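Long-range contact in extracellular ligand-binding receptor (Sphaerobacter thermophilus, PDB 4ZPJ), which probably captures a small molecule outside the cell and delivers it to an ABC transporter, as leucine-binding protein relatives do: residues Ser305-Thr315 with Thr406-Arg414. Residues are numbered along the deposited sequence; the frame is centred on the assembly and turned at random.
Sequences SGTLYTAYNDT and TYANIVVDR
Arg414 starts with CG anti to its own carbonyl carbon (chi1 -83°) and runs extended from CG to NE, which carries the guanidinium across to Asn313 and Asp314. Asn313 sends its amide to meet it with CG anti to the backbone N (chi1 -167°). Arg414 NH2 then gives two hydrogen bonds. Arg414 NH2 meets Asn313 OD1 at 2.7 Å, with the amide plane turned 42° from the guanidinium. Arg414 NH2 also meets Asp314 OD1 at 2.7 Å, in a salt bridge. There the carboxylate and guanidinium are nearly coplanar. Both oxygens sit at the guanidinium edge, so the two bonds help to hold its rotation. Water links Asn313 ND2 to Arg414 NE, weakly at the arginine, and Asn313 ND2 also bonds Pro377 O. A leucine in place of Arg414 would probably leave the Asp314 carboxylate without its charge partner and Asn313 OD1 without this donor.

The segments belong to a periplasmic-binding-protein fold. Strands 304-307 and 407-418 both pair with strand 390-401, and the chain leaving 304-307 turns back to run along the edge of 407-418 that does not face 390-401. A type I turn from Thr310 to Asn313 shapes that loop. Thr310 OG1 donates to Asn409 O (2.7 Å), in the carbonyl plane and on a lone pair. The same hydroxyl accepts from Tyr312 N, closing an ST turn, and takes a bond from a water that also bonds Asn409 N. A second water joins Tyr312 O to Val411 N.

Tyr312 lays one ring face over Ala408, whose CB lies 3.7 Å from the ring centroid in a CH-pi contact. Ile410 CD1 reaches Tyr312 CB at 3.9 Å. Thr310 CG2 packs tightly on Val411 CG2 at 3.4 Å.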
ATOM      1  N   SER A 305       2.116  10.676  10.294  1.00 36.75           N
ATOM      2  CA  SER A 305       2.191  10.134   8.953  1.00 39.06           C
ATOM      3  C   SER A 305       0.799   9.838   8.363  1.00 40.46           C
ATOM      4  O   SER A 305      -0.150   9.533   9.078  1.00 40.90           O
ATOM      5  CB  SER A 305       3.016   8.831   8.933  1.00 43.66           C
ATOM      6  OG  SER A 305       2.347   7.803   9.600  1.00 50.06           O
ATOM      7  N   GLY A 306       0.717   9.876   7.039  1.00 37.25           N
ATOM      8  CA  GLY A 306      -0.414   9.328   6.328  1.00 36.72           C
ATOM      9  C   GLY A 306      -0.241   7.851   6.148  1.00 35.96           C
ATOM     10  O   GLY A 306       0.870   7.365   5.913  1.00 40.14           O
ATOM     11  N   THR A 307      -1.324   7.115   6.273  1.00 33.42           N
ATOM     12  CA  THR A 307      -1.293   5.685   6.012  1.00 33.93           C
ATOM     13  C   THR A 307      -2.619   5.115   5.518  1.00 32.49           C
ATOM     14  O   THR A 307      -3.696   5.727   5.651  1.00 33.68           O
ATOM     15  CB  THR A 307      -0.845   4.876   7.251  1.00 37.09           C
ATOM     16  OG1 THR A 307      -0.474   3.512   6.869  1.00 38.50           O
ATOM     17  CG2 THR A 307      -1.921   4.860   8.320  1.00 36.31           C
ATOM     18  N   LEU A 308      -2.515   3.929   4.960  1.00 30.60           N
ATOM     19  CA  LEU A 308      -3.645   3.199   4.418  1.00 33.73           C
ATOM     20  C   LEU A 308      -4.455   2.553   5.567  1.00 33.37           C
ATOM     21  O   LEU A 308      -5.658   2.389   5.480  1.00 35.35           O
ATOM     22  CB  LEU A 308      -3.105   2.152   3.456  1.00 36.08           C
ATOM     23  CG  LEU A 308      -3.755   1.814   2.126  1.00 40.41           C
ATOM     24  CD1 LEU A 308      -3.950   2.964   1.163  1.00 40.27           C
ATOM     25  CD2 LEU A 308      -2.873   0.735   1.499  1.00 46.51           C
ATOM     26  N   TYR A 309      -3.781   2.167   6.643  1.00 32.05           N
ATOM     27  CA  TYR A 309      -4.419   1.335   7.666  1.00 32.59           C
ATOM     28  C   TYR A 309      -3.555   1.263   8.892  1.00 32.33           C
ATOM     29  O   TYR A 309      -2.337   1.212   8.778  1.00 35.83           O
ATOM     30  CB  TYR A 309      -4.699  -0.122   7.193  1.00 31.96           C
ATOM     31  CG  TYR A 309      -5.469  -0.910   8.267  1.00 31.12           C
ATOM     32  CD1 TYR A 309      -6.740  -0.547   8.648  1.00 33.94           C
ATOM     33  CD2 TYR A 309      -4.889  -1.944   8.935  1.00 32.24           C
ATOM     34  CE1 TYR A 309      -7.408  -1.199   9.680  1.00 33.28           C
ATOM     35  CE2 TYR A 309      -5.541  -2.603   9.957  1.00 32.54           C
ATOM     36  CZ  TYR A 309      -6.783  -2.227  10.339  1.00 33.65           C
ATOM     37  OH  TYR A 309      -7.432  -2.926  11.376  1.00 38.16           O
ATOM     38  N   THR A 310      -4.205   1.230  10.055  1.00 31.88           N
ATOM     39  CA  THR A 310      -3.575   0.853  11.308  1.00 32.26           C
ATOM     40  C   THR A 310      -4.596   0.020  12.053  1.00 33.32           C
ATOM     41  O   THR A 310      -5.771   0.352  12.029  1.00 33.62           O
ATOM     42  CB  THR A 310      -3.254   2.096  12.173  1.00 32.85           C
ATOM     43  OG1 THR A 310      -2.889   1.711  13.483  1.00 31.82           O
ATOM     44  CG2 THR A 310      -4.489   3.109  12.248  1.00 32.44           C
ATOM     45  N   ALA A 311      -4.109  -1.038  12.731  1.00 33.38           N
ATOM     46  CA  ALA A 311      -4.854  -1.884  13.611  1.00 33.49           C
ATOM     47  C   ALA A 311      -5.534  -1.170  14.804  1.00 35.95           C
ATOM     48  O   ALA A 311      -6.490  -1.713  15.439  1.00 37.76           O
ATOM     49  CB  ALA A 311      -3.949  -3.004  14.066  1.00 33.08           C
ATOM     50  N   TYR A 312      -5.108   0.057  15.092  1.00 35.48           N
ATOM     51  CA  TYR A 312      -5.748   0.848  16.169  1.00 37.10           C
ATOM     52  C   TYR A 312      -6.880   1.735  15.684  1.00 38.89           C
ATOM     53  O   TYR A 312      -7.314   2.622  16.420  1.00 38.47           O
ATOM     54  CB  TYR A 312      -4.703   1.660  16.959  1.00 38.66           C
ATOM     55  CG  TYR A 312      -3.735   0.701  17.666  1.00 41.79           C
ATOM     56  CD1 TYR A 312      -4.013   0.168  18.960  1.00 42.18           C
ATOM     57  CD2 TYR A 312      -2.655   0.194  16.983  1.00 40.99           C
ATOM     58  CE1 TYR A 312      -3.157  -0.770  19.541  1.00 42.79           C
ATOM     59  CE2 TYR A 312      -1.793  -0.731  17.556  1.00 43.46           C
ATOM     60  CZ  TYR A 312      -2.052  -1.222  18.824  1.00 43.03           C
ATOM     61  OH  TYR A 312      -1.167  -2.144  19.307  1.00 44.72           O
ATOM     62  N   ASN A 313      -7.390   1.498  14.471  1.00 36.19           N
ATOM     63  CA  ASN A 313      -8.449   2.336  13.975  1.00 36.37           C
ATOM     64  C   ASN A 313      -9.685   2.031  14.825  1.00 40.07           C
ATOM     65  O   ASN A 313      -9.927   0.868  15.170  1.00 36.47           O
ATOM     66  CB  ASN A 313      -8.685   2.080  12.500  1.00 34.92           C
ATOM     67  CG  ASN A 313      -9.556   3.119  11.846  1.00 33.13           C
ATOM     68  OD1 ASN A 313      -9.700   4.235  12.335  1.00 34.26           O
ATOM     69  ND2 ASN A 313     -10.168   2.745  10.742  1.00 33.28           N
ATOM     70  N   ASP A 314     -10.450   3.063  15.184  1.00 36.09           N
ATOM     71  CA  ASP A 314     -11.453   2.885  16.226  1.00 38.06           C
ATOM     72  C   ASP A 314     -12.807   2.696  15.590  1.00 39.60           C
ATOM     73  O   ASP A 314     -13.763   3.375  15.931  1.00 43.11           O
ATOM     74  CB  ASP A 314     -11.451   4.070  17.258  1.00 38.14           C
ATOM     75  CG  ASP A 314     -11.751   5.473  16.621  1.00 38.89           C
ATOM     76  OD1 ASP A 314     -11.542   5.602  15.374  1.00 37.78           O
ATOM     77  OD2 ASP A 314     -12.106   6.479  17.362  1.00 39.75           O
ATOM     78  N   THR A 315     -12.906   1.769  14.648  1.00 40.72           N
ATOM     79  CA  THR A 315     -14.170   1.510  13.972  1.00 36.28           C
ATOM     80  C   THR A 315     -14.482   0.077  14.124  1.00 38.26           C
ATOM     81  O   THR A 315     -13.562  -0.743  14.256  1.00 38.01           O
ATOM     82  CB  THR A 315     -14.113   1.807  12.471  1.00 39.39           C
ATOM     83  OG1 THR A 315     -13.209   0.903  11.805  1.00 34.87           O
ATOM     84  CG2 THR A 315     -13.718   3.313  12.222  1.00 38.43           C
ATOM     85  N   THR A 406       3.825  -1.101  24.226  1.00 42.56           N
ATOM     86  CA  THR A 406       3.633  -1.301  22.814  1.00 41.07           C
ATOM     87  C   THR A 406       3.546   0.040  22.115  1.00 41.65           C
ATOM     88  O   THR A 406       2.917   0.978  22.634  1.00 43.86           O
ATOM     89  CB  THR A 406       2.329  -2.081  22.545  1.00 40.80           C
ATOM     90  OG1 THR A 406       2.404  -3.376  23.147  1.00 41.00           O
ATOM     91  CG2 THR A 406       2.048  -2.222  21.061  1.00 40.22           C
ATOM     92  N   TYR A 407       4.120   0.079  20.910  1.00 39.71           N
ATOM     93  CA  TYR A 407       4.103   1.226  20.010  1.00 39.94           C
ATOM     94  C   TYR A 407       2.973   1.090  19.034  1.00 40.03           C
ATOM     95  O   TYR A 407       2.754   0.040  18.530  1.00 37.26           O
ATOM     96  CB  TYR A 407       5.428   1.326  19.256  1.00 40.86           C
ATOM     97  CG  TYR A 407       6.542   1.715  20.186  1.00 42.45           C
ATOM     98  CD1 TYR A 407       6.658   3.027  20.611  1.00 40.87           C
ATOM     99  CD2 TYR A 407       7.460   0.771  20.662  1.00 44.72           C
ATOM    100  CE1 TYR A 407       7.668   3.412  21.458  1.00 45.88           C
ATOM    101  CE2 TYR A 407       8.506   1.149  21.532  1.00 45.06           C
ATOM    102  CZ  TYR A 407       8.594   2.469  21.923  1.00 46.99           C
ATOM    103  OH  TYR A 407       9.581   2.907  22.777  1.00 51.76           O
ATOM    104  N   ALA A 408       2.221   2.159  18.806  1.00 39.28           N
ATOM    105  CA  ALA A 408       0.948   2.050  18.085  1.00 39.83           C
ATOM    106  C   ALA A 408       0.833   3.225  17.150  1.00 38.49           C
ATOM    107  O   ALA A 408       1.092   4.324  17.562  1.00 37.57           O
ATOM    108  CB  ALA A 408      -0.217   2.119  19.107  1.00 38.45           C
ATOM    109  N   ASN A 409       0.351   3.024  15.938  1.00 37.85           N
ATOM    110  CA  ASN A 409      -0.099   4.161  15.102  1.00 37.20           C
ATOM    111  C   ASN A 409      -1.537   4.553  15.401  1.00 36.24           C
ATOM    112  O   ASN A 409      -2.456   3.783  15.111  1.00 37.13           O
ATOM    113  CB  ASN A 409       0.009   3.810  13.633  1.00 40.38           C
ATOM    114  CG  ASN A 409       1.425   3.892  13.146  1.00 45.04           C
ATOM    115  OD1 ASN A 409       2.000   4.976  13.064  1.00 50.72           O
ATOM    116  ND2 ASN A 409       1.983   2.772  12.827  1.00 47.67           N
ATOM    117  N   ILE A 410      -1.718   5.728  15.991  1.00 33.91           N
ATOM    118  CA  ILE A 410      -3.020   6.175  16.451  1.00 35.81           C
ATOM    119  C   ILE A 410      -3.606   7.162  15.440  1.00 35.14           C
ATOM    120  O   ILE A 410      -2.901   8.076  14.941  1.00 35.08           O
ATOM    121  CB  ILE A 410      -2.915   6.787  17.862  1.00 36.60           C
ATOM    122  CG1 ILE A 410      -2.341   5.755  18.843  1.00 35.89           C
ATOM    123  CG2 ILE A 410      -4.273   7.323  18.345  1.00 37.67           C
ATOM    124  CD1 ILE A 410      -3.211   4.551  19.153  1.00 34.87           C
ATOM    125  N   VAL A 411      -4.881   6.976  15.113  1.00 34.78           N
ATOM    126  CA  VAL A 411      -5.522   7.813  14.110  1.00 35.38           C
ATOM    127  C   VAL A 411      -5.890   9.181  14.665  1.00 35.48           C
ATOM    128  O   VAL A 411      -6.598   9.263  15.660  1.00 34.93           O
ATOM    129  CB  VAL A 411      -6.770   7.153  13.545  1.00 39.14           C
ATOM    130  CG1 VAL A 411      -7.481   8.079  12.565  1.00 40.52           C
ATOM    131  CG2 VAL A 411      -6.394   5.859  12.838  1.00 38.15           C
ATOM    132  N   VAL A 412      -5.395  10.251  14.036  1.00 33.97           N
ATOM    133  CA  VAL A 412      -5.755  11.613  14.474  1.00 35.67           C
ATOM    134  C   VAL A 412      -6.777  12.282  13.564  1.00 36.11           C
ATOM    135  O   VAL A 412      -7.543  13.154  14.016  1.00 36.37           O
ATOM    136  CB  VAL A 412      -4.542  12.539  14.743  1.00 40.18           C
ATOM    137  CG1 VAL A 412      -3.586  11.926  15.759  1.00 40.90           C
ATOM    138  CG2 VAL A 412      -3.745  12.846  13.514  1.00 43.12           C
ATOM    139  N   ASP A 413      -6.847  11.829  12.320  1.00 33.47           N
ATOM    140  CA  ASP A 413      -7.676  12.430  11.327  1.00 35.20           C
ATOM    141  C   ASP A 413      -7.844  11.489  10.132  1.00 35.49           C
ATOM    142  O   ASP A 413      -7.009  10.573   9.895  1.00 30.49           O
ATOM    143  CB  ASP A 413      -7.063  13.726  10.840  1.00 43.32           C
ATOM    144  CG  ASP A 413      -8.093  14.745  10.401  1.00 46.55           C
ATOM    145  OD1 ASP A 413      -9.317  14.521  10.513  1.00 49.97           O
ATOM    146  OD2 ASP A 413      -7.649  15.828   9.984  1.00 70.49           O
ATOM    147  N   ARG A 414      -8.969  11.680   9.443  1.00 34.37           N
ATOM    148  CA  ARG A 414      -9.349  10.864   8.322  1.00 35.30           C
ATOM    149  C   ARG A 414      -9.594  11.716   7.104  1.00 34.54           C
ATOM    150  O   ARG A 414     -10.184  12.781   7.223  1.00 33.84           O
ATOM    151  CB  ARG A 414     -10.605  10.195   8.656  1.00 39.93           C
ATOM    152  CG  ARG A 414     -10.444   8.946   9.475  1.00 41.94           C
ATOM    153  CD  ARG A 414     -11.809   8.266   9.702  1.00 37.58           C
ATOM    154  NE  ARG A 414     -11.493   7.268  10.697  1.00 38.96           N
ATOM    155  CZ  ARG A 414     -11.730   7.354  11.992  1.00 40.12           C
ATOM    156  NH1 ARG A 414     -12.432   8.382  12.512  1.00 39.54           N
ATOM    157  NH2 ARG A 414     -11.345   6.333  12.748  1.00 39.77           N
TER
HETATM  158  O   HOH W   1      -0.168   0.639  14.384  1.00 48.93           O
HETATM  159  O   HOH W   2      -6.721   5.111  16.374  1.00 35.60           O
HETATM  160  O   HOH W   3     -11.821   4.516   9.301  1.00 37.23           O